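PDB 5DQV: uncharacterized protein from Bacillus subtilis, which probably hydrolyses nucleotides to release pyrophosphate, as a metal-dependent pyrophosphohydrolase of the HD-domain superfamily. Local coordinates for residues Phe55-Ala60 against Ser120-Val125; Ala129-Ala134 against Ile173-Thr178. All blocks are in the same frame, centred on the assembly; numbering follows the deposited sequence.

Interaction 1: residues Phe55-Ala60 against Ser120-Val125; sequences FIVETA and SIEGKV
Glu-122 reaches from the first turn of helix 121-132 onto Val-57 and Ile-56 of helix 54-63, touching them with CB and CG and not with its carboxylate. At CB, the chain already lies against both neighbours, with Val-57 CG2 3.8 Å and Ile-56 CG2 4.0 Å from Glu-122 CB. One carbon further, Glu-122 CG comes to 3.7 Å from Val-57 CG2 and 3.9 Å from Ile-56 CG2, so the methylene rests against two methyls of successive residues. A turn about the CB-CG bond (chi2 71°) then swings the carboxylate to partners outside the two segments: OE1 forms a salt bridge with Arg-98 and OE2 accepts from the backbone N of Asp-53. Both oxygens of the buried acid are thus satisfied, consistent with the bent chain being held in place. A turn further on, Val-125 CG1 meets Val-57 CG1 at 3.9 Å, the two valines crossing at about a right angle; Val-57 CG2, chiefly engaged with Glu-122, also lies near Val-125 CG1. No hydrogen bond joins the segments. Ser-120 caps the helix start, its OG accepting from Gly-123 N at 3.1 Å. The segment axes approach to 9.1 Å at a crossing angle of -48°, and helix 33-50 touches both valines. This is buried helix-helix packing inside the all-helical HD-domain fold.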
ATOM      1  N   PHE A  55      -1.923 -14.694  29.689  1.00 27.16           N
ATOM      2  CA  PHE A  55      -3.071 -15.396  29.167  1.00 27.26           C
ATOM      3  C   PHE A  55      -4.157 -14.409  28.791  1.00 25.21           C
ATOM      4  O   PHE A  55      -4.791 -14.532  27.729  1.00 24.15           O
ATOM      5  CB  PHE A  55      -3.588 -16.450  30.157  1.00 29.89           C
ATOM      6  CG  PHE A  55      -4.759 -17.234  29.632  1.00 31.11           C
ATOM      7  CD1 PHE A  55      -4.600 -18.065  28.537  1.00 33.40           C
ATOM      8  CD2 PHE A  55      -6.006 -17.123  30.218  1.00 33.18           C
ATOM      9  CE1 PHE A  55      -5.648 -18.773  28.033  1.00 36.69           C
ATOM     10  CE2 PHE A  55      -7.060 -17.815  29.740  1.00 35.07           C
ATOM     11  CZ  PHE A  55      -6.881 -18.673  28.634  1.00 38.49           C
ATOM     12  N   ILE A  56      -4.363 -13.398  29.639  1.00 24.93           N
ATOM     13  CA  ILE A  56      -5.407 -12.427  29.353  1.00 25.07           C
ATOM     14  C   ILE A  56      -4.973 -11.607  28.144  1.00 23.15           C
ATOM     15  O   ILE A  56      -5.783 -11.300  27.263  1.00 24.00           O
ATOM     16  CB  ILE A  56      -5.730 -11.502  30.576  1.00 24.63           C
ATOM     17  CG1 ILE A  56      -6.318 -12.289  31.763  1.00 29.62           C
ATOM     18  CG2 ILE A  56      -6.651 -10.393  30.166  1.00 24.82           C
ATOM     19  CD1 ILE A  56      -7.597 -13.134  31.400  1.00 29.91           C
ATOM     20  N   VAL A  57      -3.702 -11.248  28.088  1.00 22.82           N
ATOM     21  CA  VAL A  57      -3.214 -10.440  26.977  1.00 21.19           C
ATOM     22  C   VAL A  57      -3.411 -11.182  25.653  1.00 20.61           C
ATOM     23  O   VAL A  57      -3.940 -10.615  24.675  1.00 18.17           O
ATOM     24  CB  VAL A  57      -1.740 -10.092  27.143  1.00 23.07           C
ATOM     25  CG1 VAL A  57      -1.160  -9.643  25.782  1.00 22.70           C
ATOM     26  CG2 VAL A  57      -1.558  -8.998  28.222  1.00 21.05           C
ATOM     27  N   GLU A  58      -3.024 -12.466  25.634  1.00 20.45           N
ATOM     28  CA  GLU A  58      -3.123 -13.222  24.381  1.00 20.45           C
ATOM     29  C   GLU A  58      -4.577 -13.426  23.946  1.00 19.46           C
ATOM     30  O   GLU A  58      -4.884 -13.299  22.762  1.00 20.42           O
ATOM     31  CB  GLU A  58      -2.424 -14.543  24.493  1.00 22.15           C
ATOM     32  CG  GLU A  58      -2.276 -15.238  23.189  1.00 23.39           C
ATOM     33  CD  GLU A  58      -1.528 -16.522  23.307  1.00 30.57           C
ATOM     34  OE1 GLU A  58      -1.117 -16.931  24.437  1.00 34.26           O
ATOM     35  OE2 GLU A  58      -1.423 -17.166  22.259  1.00 31.93           O
ATOM     36  N   THR A  59      -5.432 -13.807  24.880  1.00 19.74           N
ATOM     37  CA  THR A  59      -6.848 -13.986  24.629  1.00 21.06           C
ATOM     38  C   THR A  59      -7.529 -12.731  24.142  1.00 21.03           C
ATOM     39  O   THR A  59      -8.197 -12.763  23.094  1.00 22.31           O
ATOM     40  CB  THR A  59      -7.588 -14.575  25.842  1.00 22.37           C
ATOM     41  OG1 THR A  59      -6.970 -15.811  26.194  1.00 24.91           O
ATOM     42  CG2 THR A  59      -9.046 -14.808  25.488  1.00 22.68           C
ATOM     43  N   ALA A  60      -7.300 -11.610  24.834  1.00 20.07           N
ATOM     44  CA  ALA A  60      -7.818 -10.330  24.370  1.00 19.62           C
ATOM     45  C   ALA A  60      -7.308  -9.923  23.012  1.00 18.97           C
ATOM     46  O   ALA A  60      -8.071  -9.462  22.141  1.00 18.92           O
ATOM     47  CB  ALA A  60      -7.546  -9.214  25.428  1.00 19.85           C
ATOM     48  N   SER A 120      -7.497  -1.306  31.377  1.00 35.40           N
ATOM     49  CA  SER A 120      -6.671  -2.085  32.300  1.00 31.97           C
ATOM     50  C   SER A 120      -5.226  -2.255  31.828  1.00 29.18           C
ATOM     51  O   SER A 120      -4.896  -2.017  30.662  1.00 26.75           O
ATOM     52  CB  SER A 120      -7.290  -3.491  32.479  1.00 32.25           C
ATOM     53  OG  SER A 120      -7.199  -4.269  31.270  1.00 27.50           O
ATOM     54  N   ILE A 121      -4.345  -2.687  32.727  1.00 26.96           N
ATOM     55  CA  ILE A 121      -2.967  -2.991  32.308  1.00 24.94           C
ATOM     56  C   ILE A 121      -2.854  -3.884  31.028  1.00 23.94           C
ATOM     57  O   ILE A 121      -2.112  -3.608  30.051  1.00 23.68           O
ATOM     58  CB  ILE A 121      -2.220  -3.705  33.429  1.00 26.46           C
ATOM     59  CG1 ILE A 121      -2.373  -3.001  34.813  1.00 28.73           C
ATOM     60  CG2 ILE A 121      -0.747  -3.927  33.045  1.00 24.98           C
ATOM     61  CD1 ILE A 121      -1.854  -1.558  34.781  1.00 36.36           C
ATOM     62  N   GLU A 122      -3.554  -5.000  31.036  1.00 21.65           N
ATOM     63  CA  GLU A 122      -3.559  -5.880  29.855  1.00 20.66           C
ATOM     64  C   GLU A 122      -4.183  -5.209  28.656  1.00 20.23           C
ATOM     65  O   GLU A 122      -3.754  -5.423  27.513  1.00 17.85           O
ATOM     66  CB  GLU A 122      -4.315  -7.170  30.157  1.00 20.36           C
ATOM     67  CG  GLU A 122      -3.590  -8.090  31.118  1.00 20.51           C
ATOM     68  CD  GLU A 122      -3.546  -7.591  32.572  1.00 23.62           C
ATOM     69  OE1 GLU A 122      -4.499  -6.918  33.050  1.00 23.05           O
ATOM     70  OE2 GLU A 122      -2.541  -7.894  33.243  1.00 22.64           O
ATOM     71  N   GLY A 123      -5.229  -4.433  28.891  1.00 21.59           N
ATOM     72  CA  GLY A 123      -5.845  -3.710  27.790  1.00 23.64           C
ATOM     73  C   GLY A 123      -4.879  -2.722  27.129  1.00 22.62           C
ATOM     74  O   GLY A 123      -4.847  -2.590  25.921  1.00 21.79           O
ATOM     75  N   LYS A 124      -4.055  -2.075  27.946  1.00 23.36           N
ATOM     76  CA  LYS A 124      -3.055  -1.136  27.433  1.00 23.24           C
ATOM     77  C   LYS A 124      -2.008  -1.856  26.605  1.00 21.32           C
ATOM     78  O   LYS A 124      -1.574  -1.346  25.572  1.00 19.42           O
ATOM     79  CB  LYS A 124      -2.418  -0.358  28.565  1.00 25.00           C
ATOM     80  CG  LYS A 124      -3.319   0.700  29.141  1.00 27.48           C
ATOM     81  CD  LYS A 124      -2.777   1.273  30.408  1.00 30.99           C
ATOM     82  CE  LYS A 124      -3.637   2.498  30.876  1.00 37.04           C
ATOM     83  NZ  LYS A 124      -3.048   2.980  32.139  1.00 40.59           N
ATOM     84  N   VAL A 125      -1.630  -3.079  27.026  1.00 20.38           N
ATOM     85  CA  VAL A 125      -0.700  -3.867  26.245  1.00 19.00           C
ATOM     86  C   VAL A 125      -1.296  -4.224  24.851  1.00 18.82           C
ATOM     87  O   VAL A 125      -0.641  -4.076  23.851  1.00 17.43           O
ATOM     88  CB  VAL A 125      -0.238  -5.131  27.025  1.00 19.15           C
ATOM     89  CG1 VAL A 125       0.511  -6.124  26.131  1.00 18.55           C
ATOM     90  CG2 VAL A 125       0.643  -4.733  28.251  1.00 20.15           C
TER

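Interaction 2: residues Ala129-Ala134 against Ile173-Thr178. With NI (nickel (II) ion), chain C.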
ATOM      1  N   ALA A 129      -0.057  -3.007  21.028  1.00 18.68           N
ATOM      2  CA  ALA A 129       0.280  -3.969  19.989  1.00 19.67           C
ATOM      3  C   ALA A 129      -0.544  -3.673  18.708  1.00 19.73           C
ATOM      4  O   ALA A 129      -0.037  -3.714  17.587  1.00 20.24           O
ATOM      5  CB  ALA A 129       0.022  -5.414  20.516  1.00 18.21           C
ATOM      6  N   ASP A 130      -1.804  -3.323  18.908  1.00 21.32           N
ATOM      7  CA  ASP A 130      -2.709  -3.062  17.807  1.00 22.91           C
ATOM      8  C   ASP A 130      -2.214  -1.817  17.065  1.00 24.19           C
ATOM      9  O   ASP A 130      -2.223  -1.748  15.799  1.00 24.34           O
ATOM     10  CB  ASP A 130      -4.122  -2.872  18.391  1.00 24.42           C
ATOM     11  CG  ASP A 130      -5.200  -2.964  17.389  1.00 24.34           C
ATOM     12  OD1 ASP A 130      -5.069  -3.668  16.420  1.00 25.56           O
ATOM     13  OD2 ASP A 130      -6.225  -2.318  17.572  1.00 28.92           O
ATOM     14  N   ARG A 131      -1.805  -0.801  17.834  1.00 23.50           N
ATOM     15  CA  ARG A 131      -1.283   0.423  17.221  1.00 23.61           C
ATOM     16  C   ARG A 131       0.092   0.264  16.581  1.00 22.86           C
ATOM     17  O   ARG A 131       0.364   0.826  15.532  1.00 22.08           O
ATOM     18  CB  ARG A 131      -1.332   1.615  18.219  1.00 25.49           C
ATOM     19  CG  ARG A 131      -2.748   1.966  18.508  1.00 29.16           C
ATOM     20  CD  ARG A 131      -2.858   3.130  19.385  1.00 38.15           C
ATOM     21  NE  ARG A 131      -4.244   3.354  19.728  1.00 44.48           N
ATOM     22  CZ  ARG A 131      -4.744   4.496  20.167  1.00 50.31           C
ATOM     23  NH1 ARG A 131      -3.974   5.570  20.266  1.00 55.84           N
ATOM     24  NH2 ARG A 131      -6.035   4.571  20.477  1.00 51.65           N
ATOM     25  N   LEU A 132       0.945  -0.532  17.179  1.00 21.92           N
ATOM     26  CA  LEU A 132       2.237  -0.837  16.575  1.00 22.29           C
ATOM     27  C   LEU A 132       2.050  -1.440  15.172  1.00 22.44           C
ATOM     28  O   LEU A 132       2.821  -1.131  14.230  1.00 21.87           O
ATOM     29  CB  LEU A 132       3.037  -1.763  17.480  1.00 21.03           C
ATOM     30  CG  LEU A 132       3.681  -1.159  18.732  1.00 23.00           C
ATOM     31  CD1 LEU A 132       4.309  -2.194  19.638  1.00 19.95           C
ATOM     32  CD2 LEU A 132       4.744  -0.087  18.329  1.00 24.23           C
ATOM     33  N   ASP A 133       0.996  -2.260  14.995  1.00 21.90           N
ATOM     34  CA  ASP A 133       0.778  -2.928  13.712  1.00 22.19           C
ATOM     35  C   ASP A 133       0.301  -1.915  12.637  1.00 22.23           C
ATOM     36  O   ASP A 133       0.256  -2.236  11.472  1.00 21.55           O
ATOM     37  CB  ASP A 133      -0.241  -4.085  13.867  1.00 22.33           C
ATOM     38  CG  ASP A 133      -0.288  -5.004  12.673  1.00 23.19           C
ATOM     39  OD1 ASP A 133       0.733  -5.642  12.392  1.00 22.17           O
ATOM     40  OD2 ASP A 133      -1.373  -5.149  12.034  1.00 26.67           O
ATOM     41  N   ALA A 134      -0.028  -0.683  13.042  1.00 21.88           N
ATOM     42  CA  ALA A 134      -0.548   0.341  12.150  1.00 22.09           C
ATOM     43  C   ALA A 134       0.570   1.332  11.730  1.00 22.39           C
ATOM     44  O   ALA A 134       0.302   2.279  10.996  1.00 23.06           O
ATOM     45  CB  ALA A 134      -1.724   1.116  12.826  1.00 21.05           C
ATOM     46  N   ILE A 173       2.582   7.190  17.872  1.00 28.12           N
ATOM     47  CA  ILE A 173       3.702   7.030  18.813  1.00 29.00           C
ATOM     48  C   ILE A 173       3.499   7.847  20.103  1.00 31.97           C
ATOM     49  O   ILE A 173       3.909   7.419  21.193  1.00 33.58           O
ATOM     50  CB  ILE A 173       5.078   7.380  18.158  1.00 29.70           C
ATOM     51  CG1 ILE A 173       6.234   7.111  19.140  1.00 33.54           C
ATOM     52  CG2 ILE A 173       5.117   8.832  17.650  1.00 27.38           C
ATOM     53  CD1 ILE A 173       7.394   6.378  18.541  1.00 36.53           C
ATOM     54  N   ASP A 174       2.781   8.958  20.011  1.00 33.19           N
ATOM     55  CA  ASP A 174       2.498   9.755  21.181  1.00 36.38           C
ATOM     56  C   ASP A 174       1.485   9.109  22.122  1.00 36.41           C
ATOM     57  O   ASP A 174       1.343   9.574  23.232  1.00 36.86           O
ATOM     58  CB  ASP A 174       1.941  11.129  20.799  1.00 38.92           C
ATOM     59  CG  ASP A 174       2.902  11.936  19.938  1.00 41.61           C
ATOM     60  OD1 ASP A 174       4.107  11.940  20.260  1.00 45.30           O
ATOM     61  OD2 ASP A 174       2.443  12.523  18.946  1.00 44.40           O
ATOM     62  N   MET A 175       0.748   8.102  21.665  1.00 34.73           N
ATOM     63  CA  MET A 175      -0.356   7.535  22.492  1.00 35.85           C
ATOM     64  C   MET A 175      -0.076   6.119  22.988  1.00 32.39           C
ATOM     65  O   MET A 175      -0.964   5.442  23.492  1.00 31.86           O
ATOM     66  CB  MET A 175      -1.686   7.577  21.706  1.00 38.01           C
ATOM     67  CG  MET A 175      -2.193   9.046  21.379  1.00 44.22           C
ATOM     68  SD  MET A 175      -3.384   8.944  19.981  1.00 56.69           S
ATOM     69  CE  MET A 175      -4.825   8.897  21.031  1.00 51.42           C
ATOM     70  N   MET A 176       1.171   5.692  22.886  1.00 29.46           N
ATOM     71  CA  MET A 176       1.584   4.384  23.392  1.00 27.41           C
ATOM     72  C   MET A 176       1.518   4.439  24.912  1.00 28.16           C
ATOM     73  O   MET A 176       1.947   5.443  25.552  1.00 27.06           O
ATOM     74  CB  MET A 176       2.992   4.055  22.886  1.00 26.54           C
ATOM     75  CG  MET A 176       3.057   3.824  21.372  1.00 24.81           C
ATOM     76  SD  MET A 176       2.235   2.279  20.829  1.00 20.04           S
ATOM     77  CE  MET A 176       2.187   2.770  19.117  1.00 28.39           C
ATOM     78  N   ASN A 177       0.954   3.358  25.483  1.00 25.44           N
ATOM     79  CA  ASN A 177       0.803   3.197  26.890  1.00 26.90           C
ATOM     80  C   ASN A 177       2.089   2.725  27.635  1.00 26.87           C
ATOM     81  O   ASN A 177       2.430   3.258  28.683  1.00 26.81           O
ATOM     82  CB  ASN A 177      -0.337   2.222  27.172  1.00 26.45           C
ATOM     83  CG  ASN A 177      -1.678   2.728  26.652  1.00 28.91           C
ATOM     84  OD1 ASN A 177      -2.230   3.733  27.166  1.00 28.67           O
ATOM     85  ND2 ASN A 177      -2.256   1.978  25.685  1.00 25.83           N
ATOM     86  N   THR A 178       2.762   1.703  27.119  1.00 24.64           N
ATOM     87  CA  THR A 178       3.825   1.035  27.888  1.00 24.46           C
ATOM     88  C   THR A 178       5.190   1.517  27.431  1.00 25.32           C
ATOM     89  O   THR A 178       5.353   1.941  26.276  1.00 23.24           O
ATOM     90  CB  THR A 178       3.731  -0.510  27.762  1.00 23.28           C
ATOM     91  OG1 THR A 178       3.914  -0.908  26.392  1.00 19.92           O
ATOM     92  CG2 THR A 178       2.357  -1.022  28.229  1.00 24.31           C
TER
HETATM   93 NI    NI C 301      -6.794  -4.644  15.472  1.00 29.58          NI
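Side-chain packing without a hydrogen bond joins Arg-131 and Leu-132 of helix 121-132 to Met-175 and Met-176 in the loop that leads into helix 179-202. The contact is buried at one end and reaches the surface at the other. At the buried end, the terminal methyl of Met-176 is received by two successive residues of the helix: Met-176 CE lies 3.8 Å from Arg-131 CB and 3.9 Å from Leu-132 CD2. A bend in the methionine chain (chi2 -70°) carries its tip to the helix, while Leu-132 offers a single branch. Toward the surface, the Arg-131 chain, extended from CG to NE, brings its tip against Met-175. Its NH1 is 3.4 Å from Met-175 CB and also 3.4 Å from Met-175 SD, and the methionine curls round so that CE lies at the edge of the guanidinium, in its plane. The Asp-128 carboxylate also ties the loop to the helix, OD1 accepting from Asn-177 N and OD2 from Thr-178 N. One residue before Arg-131, Asp-130 OD1 binds nickel at 2.2 Å, together with His-35 and His-64. Asp-133 accepts from His-35 ND1 and is thus second shell to the metal. With no directional bond between the four touching side chains, their fit rests on the shape of the thioether chains, while one residue away the same helix gives a carboxylate to the metal.

How the interactions relate
Helix 121-132 is common to both contacts, which follow one another along it with centres about 14 Å apart. Interaction 1 is core: helix meets helix, every touching residue is buried, and methyls and methylenes make the fit. Interaction 2 is only partly buried; a helix meets a loop, and two methionines and an arginine join a leucine there. Each includes a charged residue whose aliphatic part packs, but the acid of interaction 1 is buried and paired, whereas the arginine of interaction 2 is partly exposed. The two meet where Val-125 CG2 packs 4.1 Å from Thr-178 CG2. Segment 129-134 gives nickel one ligand, Asp-130; the metal lies about 13 Å from the Val-57 side chain.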